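PDB 3NZP: arginine decarboxylase from Campylobacter jejuni subsp. jejuni, which probably catalyses the decarboxylation of arginine to agmatine, a pyridoxal 5'-phosphate-dependent step of polyamine and spermidine biosynthesis. Local coordinates for residues V331-E343 and V436-M450. Numbering follows the deposited sequence.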
loop_
_atom_site.group_PDB
_atom_site.type_symbol
_atom_site.label_atom_id
_atom_site.label_comp_id
_atom_site.label_asym_id
_atom_site.label_seq_id
_atom_site.Cartn_x
_atom_site.Cartn_y
_atom_site.Cartn_z
ATOM N N VAL B 331 -4.460 13.834 12.977
ATOM C CA VAL B 331 -5.827 13.336 13.007
ATOM C C VAL B 331 -6.416 13.534 11.625
ATOM O O VAL B 331 -6.275 14.609 11.037
ATOM C CB VAL B 331 -6.681 14.102 14.023
ATOM C CG1 VAL B 331 -8.070 13.498 14.068
ATOM C CG2 VAL B 331 -6.030 14.061 15.399
ATOM N N LEU B 332 -7.063 12.494 11.104
ATOM C CA LEU B 332 -7.681 12.573 9.787
ATOM C C LEU B 332 -9.182 12.753 9.951
ATOM O O LEU B 332 -9.883 11.815 10.313
ATOM C CB LEU B 332 -7.393 11.291 8.998
ATOM C CG LEU B 332 -7.703 11.288 7.492
ATOM C CD1 LEU B 332 -9.171 11.063 7.247
ATOM C CD2 LEU B 332 -7.242 12.607 6.895
ATOM N N ILE B 333 -9.672 13.964 9.709
ATOM C CA ILE B 333 -11.102 14.254 9.826
ATOM C C ILE B 333 -11.771 14.146 8.463
ATOM O O ILE B 333 -11.262 14.679 7.470
ATOM C CB ILE B 333 -11.355 15.682 10.349
ATOM C CG1 ILE B 333 -10.939 15.792 11.810
ATOM C CG2 ILE B 333 -12.806 16.067 10.145
ATOM C CD1 ILE B 333 -9.481 16.113 11.987
ATOM N N ALA B 334 -12.912 13.468 8.414
ATOM C CA ALA B 334 -13.652 13.307 7.163
ATOM C C ALA B 334 -15.151 13.380 7.421
ATOM O O ALA B 334 -15.677 12.658 8.260
ATOM C CB ALA B 334 -13.300 11.981 6.521
ATOM N N PRO B 335 -15.860 14.271 6.710
ATOM C CA PRO B 335 -17.309 14.426 6.879
ATOM C C PRO B 335 -18.107 13.259 6.284
ATOM O O PRO B 335 -17.719 12.685 5.267
ATOM C CB PRO B 335 -17.591 15.752 6.172
ATOM C CG PRO B 335 -16.613 15.749 5.063
ATOM C CD PRO B 335 -15.344 15.250 5.731
ATOM N N VAL B 336 -19.220 12.908 6.920
ATOM C CA VAL B 336 -20.035 11.811 6.418
ATOM C C VAL B 336 -20.884 12.306 5.259
ATOM O O VAL B 336 -21.763 13.136 5.453
ATOM C CB VAL B 336 -20.992 11.255 7.478
ATOM C CG1 VAL B 336 -21.635 9.976 6.957
ATOM C CG2 VAL B 336 -20.253 10.984 8.771
ATOM N N LEU B 337 -20.624 11.792 4.058
ATOM C CA LEU B 337 -21.370 12.188 2.869
ATOM C C LEU B 337 -22.780 11.634 2.846
ATOM O O LEU B 337 -23.735 12.400 2.826
ATOM C CB LEU B 337 -20.640 11.740 1.620
ATOM C CG LEU B 337 -19.209 12.264 1.543
ATOM C CD1 LEU B 337 -18.463 11.658 0.354
ATOM C CD2 LEU B 337 -19.268 13.770 1.446
ATOM N N GLU B 338 -22.929 10.315 2.817
ATOM C CA GLU B 338 -24.268 9.728 2.814
ATOM C C GLU B 338 -24.450 8.725 3.934
ATOM O O GLU B 338 -23.486 8.317 4.585
ATOM C CB GLU B 338 -24.577 9.051 1.475
ATOM C CG GLU B 338 -25.109 9.991 0.393
ATOM C CD GLU B 338 -25.481 9.253 -0.884
ATOM O OE1 GLU B 338 -24.561 8.795 -1.607
ATOM O OE2 GLU B 338 -26.692 9.117 -1.160
ATOM N N LEU B 339 -25.698 8.329 4.151
ATOM C CA LEU B 339 -26.023 7.370 5.201
ATOM C C LEU B 339 -26.818 6.193 4.647
ATOM O O LEU B 339 -28.043 6.149 4.767
ATOM C CB LEU B 339 -26.844 8.051 6.296
ATOM C CG LEU B 339 -26.352 7.990 7.744
ATOM C CD1 LEU B 339 -25.964 6.560 8.107
ATOM C CD2 LEU B 339 -25.170 8.921 7.906
ATOM N N PHE B 340 -26.125 5.236 4.042
ATOM C CA PHE B 340 -26.791 4.063 3.488
ATOM C C PHE B 340 -27.238 3.114 4.585
ATOM O O PHE B 340 -26.410 2.474 5.225
ATOM C CB PHE B 340 -25.858 3.320 2.545
ATOM C CG PHE B 340 -25.522 4.083 1.308
ATOM C CD1 PHE B 340 -24.797 3.479 0.287
ATOM C CD2 PHE B 340 -25.939 5.402 1.151
ATOM C CE1 PHE B 340 -24.503 4.175 -0.874
ATOM C CE2 PHE B 340 -25.651 6.104 -0.001
ATOM C CZ PHE B 340 -24.929 5.494 -1.019
ATOM N N SER B 341 -28.548 3.016 4.792
ATOM C CA SER B 341 -29.084 2.130 5.818
ATOM C C SER B 341 -29.893 0.993 5.205
ATOM O O SER B 341 -29.968 0.849 3.984
ATOM C CB SER B 341 -29.985 2.892 6.779
ATOM O OG SER B 341 -31.292 2.992 6.237
ATOM N N GLN B 342 -30.507 0.205 6.084
ATOM C CA GLN B 342 -31.323 -0.940 5.706
ATOM C C GLN B 342 -32.809 -0.532 5.624
ATOM O O GLN B 342 -33.545 -0.598 6.621
ATOM C CB GLN B 342 -31.125 -2.081 6.728
ATOM C CG GLN B 342 -30.676 -1.586 8.137
ATOM C CD GLN B 342 -31.001 -2.556 9.316
ATOM O OE1 GLN B 342 -30.526 -3.719 9.363
ATOM N NE2 GLN B 342 -31.806 -2.058 10.285
ATOM N N GLU B 343 -33.230 -0.095 4.432
ATOM C CA GLU B 343 -34.612 0.327 4.178
ATOM C C GLU B 343 -35.512 -0.888 3.886
ATOM O O GLU B 343 -35.412 -1.508 2.821
ATOM C CB GLU B 343 -34.667 1.319 2.994
ATOM C CG GLU B 343 -33.881 0.891 1.734
ATOM C CD GLU B 343 -34.508 1.388 0.427
ATOM O OE1 GLU B 343 -35.552 0.835 0.016
ATOM O OE2 GLU B 343 -33.965 2.330 -0.190
ATOM N N VAL B 436 -25.630 -4.682 9.549
ATOM C CA VAL B 436 -25.369 -3.525 10.400
ATOM C C VAL B 436 -26.523 -2.534 10.328
ATOM O O VAL B 436 -27.313 -2.554 9.387
ATOM C CB VAL B 436 -24.089 -2.781 9.976
ATOM C CG1 VAL B 436 -22.915 -3.735 9.925
ATOM C CG2 VAL B 436 -24.302 -2.120 8.621
ATOM N N GLN B 437 -26.609 -1.665 11.329
ATOM C CA GLN B 437 -27.652 -0.649 11.380
ATOM C C GLN B 437 -27.579 0.241 10.143
ATOM O O GLN B 437 -28.547 0.348 9.387
ATOM C CB GLN B 437 -27.491 0.219 12.641
ATOM C CG GLN B 437 -28.002 -0.403 13.940
ATOM C CD GLN B 437 -29.509 -0.503 13.975
ATOM O OE1 GLN B 437 -30.134 -1.051 13.055
ATOM N NE2 GLN B 437 -30.109 0.023 15.041
ATOM N N GLU B 438 -26.423 0.876 9.953
ATOM C CA GLU B 438 -26.193 1.774 8.824
ATOM C C GLU B 438 -24.728 1.818 8.399
ATOM O O GLU B 438 -23.825 1.591 9.202
ATOM C CB GLU B 438 -26.655 3.192 9.172
ATOM C CG GLU B 438 -28.124 3.295 9.511
ATOM C CD GLU B 438 -28.550 4.711 9.790
ATOM O OE1 GLU B 438 -27.917 5.356 10.650
ATOM O OE2 GLU B 438 -29.519 5.177 9.153
ATOM N N ARG B 439 -24.511 2.120 7.123
ATOM C CA ARG B 439 -23.175 2.218 6.548
ATOM C C ARG B 439 -22.916 3.687 6.260
ATOM O O ARG B 439 -23.559 4.261 5.383
ATOM C CB ARG B 439 -23.101 1.423 5.250
ATOM C CG ARG B 439 -23.050 -0.075 5.456
ATOM C CD ARG B 439 -24.289 -0.805 4.968
ATOM N NE ARG B 439 -23.918 -1.884 4.046
ATOM C CZ ARG B 439 -24.615 -3.002 3.850
ATOM N NH1 ARG B 439 -25.745 -3.217 4.517
ATOM N NH2 ARG B 439 -24.183 -3.904 2.974
ATOM N N TYR B 440 -21.988 4.292 7.006
ATOM C CA TYR B 440 -21.655 5.708 6.833
ATOM C C TYR B 440 -20.583 5.912 5.776
ATOM O O TYR B 440 -19.466 5.424 5.906
ATOM C CB TYR B 440 -21.179 6.324 8.149
ATOM C CG TYR B 440 -22.204 6.310 9.264
ATOM C CD1 TYR B 440 -22.675 5.106 9.795
ATOM C CD2 TYR B 440 -22.691 7.503 9.803
ATOM C CE1 TYR B 440 -23.603 5.088 10.833
ATOM C CE2 TYR B 440 -23.618 7.498 10.842
ATOM C CZ TYR B 440 -24.067 6.288 11.351
ATOM O OH TYR B 440 -24.974 6.274 12.387
ATOM N N LEU B 441 -20.940 6.651 4.730
ATOM C CA LEU B 441 -20.037 6.948 3.633
ATOM C C LEU B 441 -19.223 8.188 3.997
ATOM O O LEU B 441 -19.768 9.290 4.062
ATOM C CB LEU B 441 -20.853 7.207 2.375
ATOM C CG LEU B 441 -20.053 7.513 1.113
ATOM C CD1 LEU B 441 -19.365 6.245 0.645
ATOM C CD2 LEU B 441 -20.977 8.057 0.034
ATOM N N VAL B 442 -17.925 8.005 4.235
ATOM C CA VAL B 442 -17.051 9.117 4.611
ATOM C C VAL B 442 -16.248 9.636 3.436
ATOM O O VAL B 442 -15.686 8.868 2.658
ATOM C CB VAL B 442 -16.045 8.722 5.711
ATOM C CG1 VAL B 442 -15.753 9.920 6.602
ATOM C CG2 VAL B 442 -16.575 7.557 6.523
ATOM N N ASN B 443 -16.179 10.955 3.338
ATOM C CA ASN B 443 -15.463 11.615 2.260
ATOM C C ASN B 443 -13.951 11.520 2.418
ATOM O O ASN B 443 -13.298 12.490 2.804
ATOM C CB ASN B 443 -15.865 13.093 2.202
ATOM C CG ASN B 443 -15.420 13.772 0.923
ATOM O OD1 ASN B 443 -15.558 14.988 0.782
ATOM N ND2 ASN B 443 -14.890 12.989 -0.021
ATOM N N PHE B 444 -13.392 10.354 2.137
ATOM C CA PHE B 444 -11.952 10.196 2.235
ATOM C C PHE B 444 -11.595 8.887 1.568
ATOM O O PHE B 444 -12.466 8.206 1.034
ATOM C CB PHE B 444 -11.487 10.183 3.691
ATOM C CG PHE B 444 -11.687 8.872 4.370
ATOM C CD1 PHE B 444 -12.965 8.334 4.502
ATOM C CD2 PHE B 444 -10.601 8.159 4.865
ATOM C CE1 PHE B 444 -13.164 7.096 5.118
ATOM C CE2 PHE B 444 -10.783 6.919 5.484
ATOM C CZ PHE B 444 -12.071 6.387 5.612
ATOM N N SER B 445 -10.318 8.530 1.601
ATOM C CA SER B 445 -9.878 7.292 0.978
ATOM C C SER B 445 -9.186 6.390 2.005
ATOM O O SER B 445 -8.245 6.820 2.685
ATOM C CB SER B 445 -8.932 7.619 -0.191
ATOM O OG SER B 445 -8.607 6.466 -0.956
ATOM N N LEU B 446 -9.668 5.149 2.124
ATOM C CA LEU B 446 -9.100 4.161 3.054
ATOM C C LEU B 446 -7.819 3.541 2.492
ATOM O O LEU B 446 -7.283 2.585 3.050
ATOM C CB LEU B 446 -10.114 3.045 3.354
ATOM C CG LEU B 446 -11.128 3.303 4.478
ATOM C CD1 LEU B 446 -12.174 2.203 4.503
ATOM C CD2 LEU B 446 -10.406 3.370 5.815
ATOM N N PHE B 447 -7.350 4.083 1.373
ATOM C CA PHE B 447 -6.129 3.619 0.743
ATOM C C PHE B 447 -5.142 4.762 0.739
ATOM O O PHE B 447 -3.935 4.552 0.725
ATOM C CB PHE B 447 -6.393 3.170 -0.692
ATOM C CG PHE B 447 -7.078 1.839 -0.788
ATOM C CD1 PHE B 447 -8.389 1.684 -0.345
ATOM C CD2 PHE B 447 -6.399 0.726 -1.282
ATOM C CE1 PHE B 447 -9.013 0.442 -0.389
ATOM C CE2 PHE B 447 -7.014 -0.522 -1.329
ATOM C CZ PHE B 447 -8.323 -0.665 -0.879
ATOM N N GLN B 448 -5.665 5.980 0.752
ATOM C CA GLN B 448 -4.815 7.155 0.737
ATOM C C GLN B 448 -4.289 7.522 2.114
ATOM O O GLN B 448 -3.081 7.491 2.341
ATOM C CB GLN B 448 -5.557 8.351 0.137
ATOM C CG GLN B 448 -4.815 9.685 0.274
ATOM C CD GLN B 448 -3.503 9.746 -0.510
ATOM O OE1 GLN B 448 -2.644 10.591 -0.234
ATOM N NE2 GLN B 448 -3.351 8.868 -1.494
ATOM N N SER B 449 -5.183 7.861 3.034
ATOM C CA SER B 449 -4.753 8.265 4.367
ATOM C C SER B 449 -4.541 7.127 5.342
ATOM O O SER B 449 -3.892 7.306 6.367
ATOM C CB SER B 449 -5.757 9.237 4.971
ATOM O OG SER B 449 -5.972 10.327 4.105
HETATM N N MSE B 450 -5.088 5.958 5.030
HETATM C CA MSE B 450 -4.957 4.811 5.924
HETATM C C MSE B 450 -4.615 3.511 5.221
HETATM O O MSE B 450 -5.422 2.577 5.171
HETATM C CB MSE B 450 -6.241 4.630 6.737
HETATM C CG MSE B 450 -6.306 5.491 7.986
HETATM SE SE MSE B 450 -8.119 5.843 8.590
HETATM C CE MSE B 450 -8.439 7.492 7.655
#
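With CG of Tyr440 opposite the carbonyl carbon (chi1 -62°), the phenol ring lies alongside Leu339 and offers it a face. Leu339 CD1 sits over the ring centre in a CH-pi contact, 3.6 Å from the centroid, while Val336 CG1 comes near the ring plane at the edge. The phenol OH is hydrogen-bonded to the backbone O of His500. The extended Glu438 side chain crosses Leu339 at about a right angle, its carboxylate end against Leu339 CD1. On the other face of the sheet, Leu441 directs CG away from its own backbone N (chi1 -179°), and its CD2 rests 4.0 Å from both Leu337 CB and Glu338 CB. Those two residues together face Leu441 in a classic beta bulge: Leu337 N donates to Leu441 O, and Leu441 N donates to Glu338 O (3.0 Å). Beyond the bulge, Arg439 N bonds to Phe340 O at 2.7 Å; before it, Asn443 N bonds to Pro335 O (3.0 Å). Asn443 centres an inverse gamma turn, its CB packed against Leu337 CG and CD1. Farther along, Leu332 CD1 touches Phe444 CD2 (4.0 Å) and the selenomethionine methyl CE of Met450 (3.7 Å). Phe513 of strand 510-513 stacks on Phe444, and Phe134 of the second subunit packs on Leu441. In the beta-sheet domain beside the barrel, strands 330-341 and 438-442, separated in sequence by a largely helical insertion, thus pair through backbone hydrogen bonds and apolar contacts, without a salt bridge between the segments.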